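Acyl-CoA synthetase (AMP-forming)/AMP-acid ligase II-like protein (Dyadobacter fermentans, PDB 4GS5) probably acts as an ATP-dependent, AMP-forming acyl-CoA ligase of the ANL superfamily, perhaps on medium-chain fatty acids. Local coordinates at residues Met181-Ser186 with Gln228-Asn233. Residues are numbered along the deposited sequence; the frame is centred on the assembly and turned at random.
Sequences MTETVS and QTVQTN
Thr232 OG1 is held by two hydrogen bonds, with Leu218 O and with Asp234 N. With chi1 at 69°, the hydroxyl is flanked by both backbone neighbours of CA, and CG2 is left to meet Met181. Met181 SE, the selenium of a selenomethionine, lies 4.2 Å from Thr232 CG2, and the two side chains are nearly perpendicular. Met181 SE is also 4.0 Å from Val230 CG1. Here the side chains lie alongside, running opposite ways, in an apolar contact. Chi1 of Met181 (63°) and the bend at chi2 bring the selenium to the two methyls. Glu183 reaches the same valine branch from its extended chain: OE2 is 3.7 Å from Val230 CG1. Its other oxygen, OE1, is joined to Thr229 O through a water, but both water bonds are weak. The turn itself is closed by Thr184 N to Met181 O (3.0 Å). Met181 to Glu183 form the last part of a YGxTE-type sequence, which lies at the nucleotide site in ANL relatives. The turn joins strand 175-180 to strand 187-192. It rests on strand 230-238, which pairs with strand 217-221 through Val230 with Ile220 and Thr232 with Leu218. Farther along the turn, Val185 packs on helices 59-72 and 90-102.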
loop_
_atom_site.group_PDB
_atom_site.type_symbol
_atom_site.label_atom_id
_atom_site.label_comp_id
_atom_site.label_asym_id
_atom_site.label_seq_id
_atom_site.Cartn_x
_atom_site.Cartn_y
_atom_site.Cartn_z
HETATM N N MSE A 181 -6.423 -4.167 0.855
HETATM C CA MSE A 181 -7.119 -3.300 1.785
HETATM C C MSE A 181 -8.093 -4.177 2.586
HETATM O O MSE A 181 -8.354 -5.319 2.206
HETATM C CB MSE A 181 -7.879 -2.244 1.000
HETATM C CG MSE A 181 -8.955 -2.840 0.096
HETATM SE SE MSE A 181 -9.045 -2.030 -1.691
HETATM C CE MSE A 181 -7.232 -2.387 -2.307
ATOM N N THR A 182 -8.640 -3.653 3.678
ATOM C CA THR A 182 -9.565 -4.445 4.482
ATOM C C THR A 182 -10.774 -4.885 3.648
ATOM O O THR A 182 -11.260 -6.009 3.810
ATOM C CB THR A 182 -10.028 -3.710 5.772
ATOM O OG1 THR A 182 -11.112 -2.830 5.463
ATOM C CG2 THR A 182 -8.899 -2.912 6.375
ATOM N N GLU A 183 -11.260 -4.005 2.762
ATOM C CA GLU A 183 -12.401 -4.342 1.892
ATOM C C GLU A 183 -12.140 -5.530 0.955
ATOM O O GLU A 183 -13.065 -6.089 0.371
ATOM C CB GLU A 183 -12.863 -3.126 1.081
ATOM C CG GLU A 183 -13.900 -2.256 1.778
ATOM C CD GLU A 183 -14.729 -1.433 0.795
ATOM O OE1 GLU A 183 -15.917 -1.770 0.577
ATOM O OE2 GLU A 183 -14.195 -0.450 0.239
ATOM N N THR A 184 -10.881 -5.910 0.799
ATOM C CA THR A 184 -10.558 -7.081 -0.012
ATOM C C THR A 184 -10.062 -8.213 0.880
ATOM O O THR A 184 -9.473 -9.187 0.401
ATOM C CB THR A 184 -9.543 -6.758 -1.165
ATOM O OG1 THR A 184 -8.310 -6.261 -0.631
ATOM C CG2 THR A 184 -10.137 -5.721 -2.140
ATOM N N VAL A 185 -10.357 -8.068 2.175
ATOM C CA VAL A 185 -9.875 -8.941 3.245
ATOM C C VAL A 185 -8.370 -8.800 3.434
ATOM O O VAL A 185 -7.906 -8.305 4.469
ATOM C CB VAL A 185 -10.238 -10.421 3.014
ATOM C CG1 VAL A 185 -9.903 -11.238 4.257
ATOM C CG2 VAL A 185 -11.704 -10.551 2.673
ATOM N N SER A 186 -7.625 -9.232 2.421
ATOM C CA SER A 186 -6.172 -9.156 2.411
ATOM C C SER A 186 -5.702 -8.680 1.025
ATOM O O SER A 186 -6.308 -7.799 0.407
ATOM C CB SER A 186 -5.582 -10.538 2.725
ATOM O OG SER A 186 -4.266 -10.450 3.242
ATOM N N GLN A 228 -18.715 -7.942 -5.142
ATOM C CA GLN A 228 -18.991 -6.520 -5.282
ATOM C C GLN A 228 -17.710 -5.795 -5.671
ATOM O O GLN A 228 -16.635 -6.087 -5.142
ATOM C CB GLN A 228 -19.549 -5.943 -3.986
ATOM C CG GLN A 228 -21.031 -6.193 -3.775
ATOM C CD GLN A 228 -21.642 -5.153 -2.862
ATOM O OE1 GLN A 228 -20.926 -4.429 -2.165
ATOM N NE2 GLN A 228 -22.968 -5.063 -2.864
ATOM N N THR A 229 -17.806 -4.858 -6.602
ATOM C CA THR A 229 -16.593 -4.184 -7.042
ATOM C C THR A 229 -16.231 -3.073 -6.061
ATOM O O THR A 229 -17.096 -2.344 -5.576
ATOM C CB THR A 229 -16.691 -3.651 -8.487
ATOM O OG1 THR A 229 -17.297 -2.358 -8.480
ATOM C CG2 THR A 229 -17.512 -4.597 -9.353
ATOM N N VAL A 230 -14.944 -2.987 -5.752
ATOM C CA VAL A 230 -14.424 -1.992 -4.838
ATOM C C VAL A 230 -13.661 -0.967 -5.662
ATOM O O VAL A 230 -12.751 -1.321 -6.412
ATOM C CB VAL A 230 -13.478 -2.644 -3.808
ATOM C CG1 VAL A 230 -12.757 -1.583 -2.985
ATOM C CG2 VAL A 230 -14.255 -3.592 -2.911
ATOM N N GLN A 231 -14.043 0.298 -5.534
ATOM C CA GLN A 231 -13.417 1.375 -6.293
ATOM C C GLN A 231 -12.380 2.067 -5.421
ATOM O O GLN A 231 -12.730 2.620 -4.379
ATOM C CB GLN A 231 -14.479 2.390 -6.734
ATOM C CG GLN A 231 -13.907 3.540 -7.567
ATOM C CD GLN A 231 -13.262 3.052 -8.853
ATOM O OE1 GLN A 231 -13.950 2.585 -9.757
ATOM N NE2 GLN A 231 -11.939 3.142 -8.932
ATOM N N THR A 232 -11.106 2.022 -5.820
ATOM C CA THR A 232 -10.065 2.718 -5.061
ATOM C C THR A 232 -9.970 4.150 -5.551
ATOM O O THR A 232 -10.647 4.528 -6.510
ATOM C CB THR A 232 -8.680 2.076 -5.223
ATOM O OG1 THR A 232 -8.196 2.290 -6.563
ATOM C CG2 THR A 232 -8.741 0.583 -4.929
ATOM N N ASN A 233 -9.139 4.949 -4.890
ATOM C CA ASN A 233 -8.791 6.262 -5.422
ATOM C C ASN A 233 -7.321 6.243 -5.850
ATOM O O ASN A 233 -6.667 7.288 -5.908
ATOM C CB ASN A 233 -9.062 7.374 -4.397
ATOM C CG ASN A 233 -10.543 7.507 -4.040
ATOM O OD1 ASN A 233 -11.401 7.567 -4.921
ATOM N ND2 ASN A 233 -10.845 7.565 -2.737
HETATM O O HOH W 1 -17.716 -1.575 -2.270
#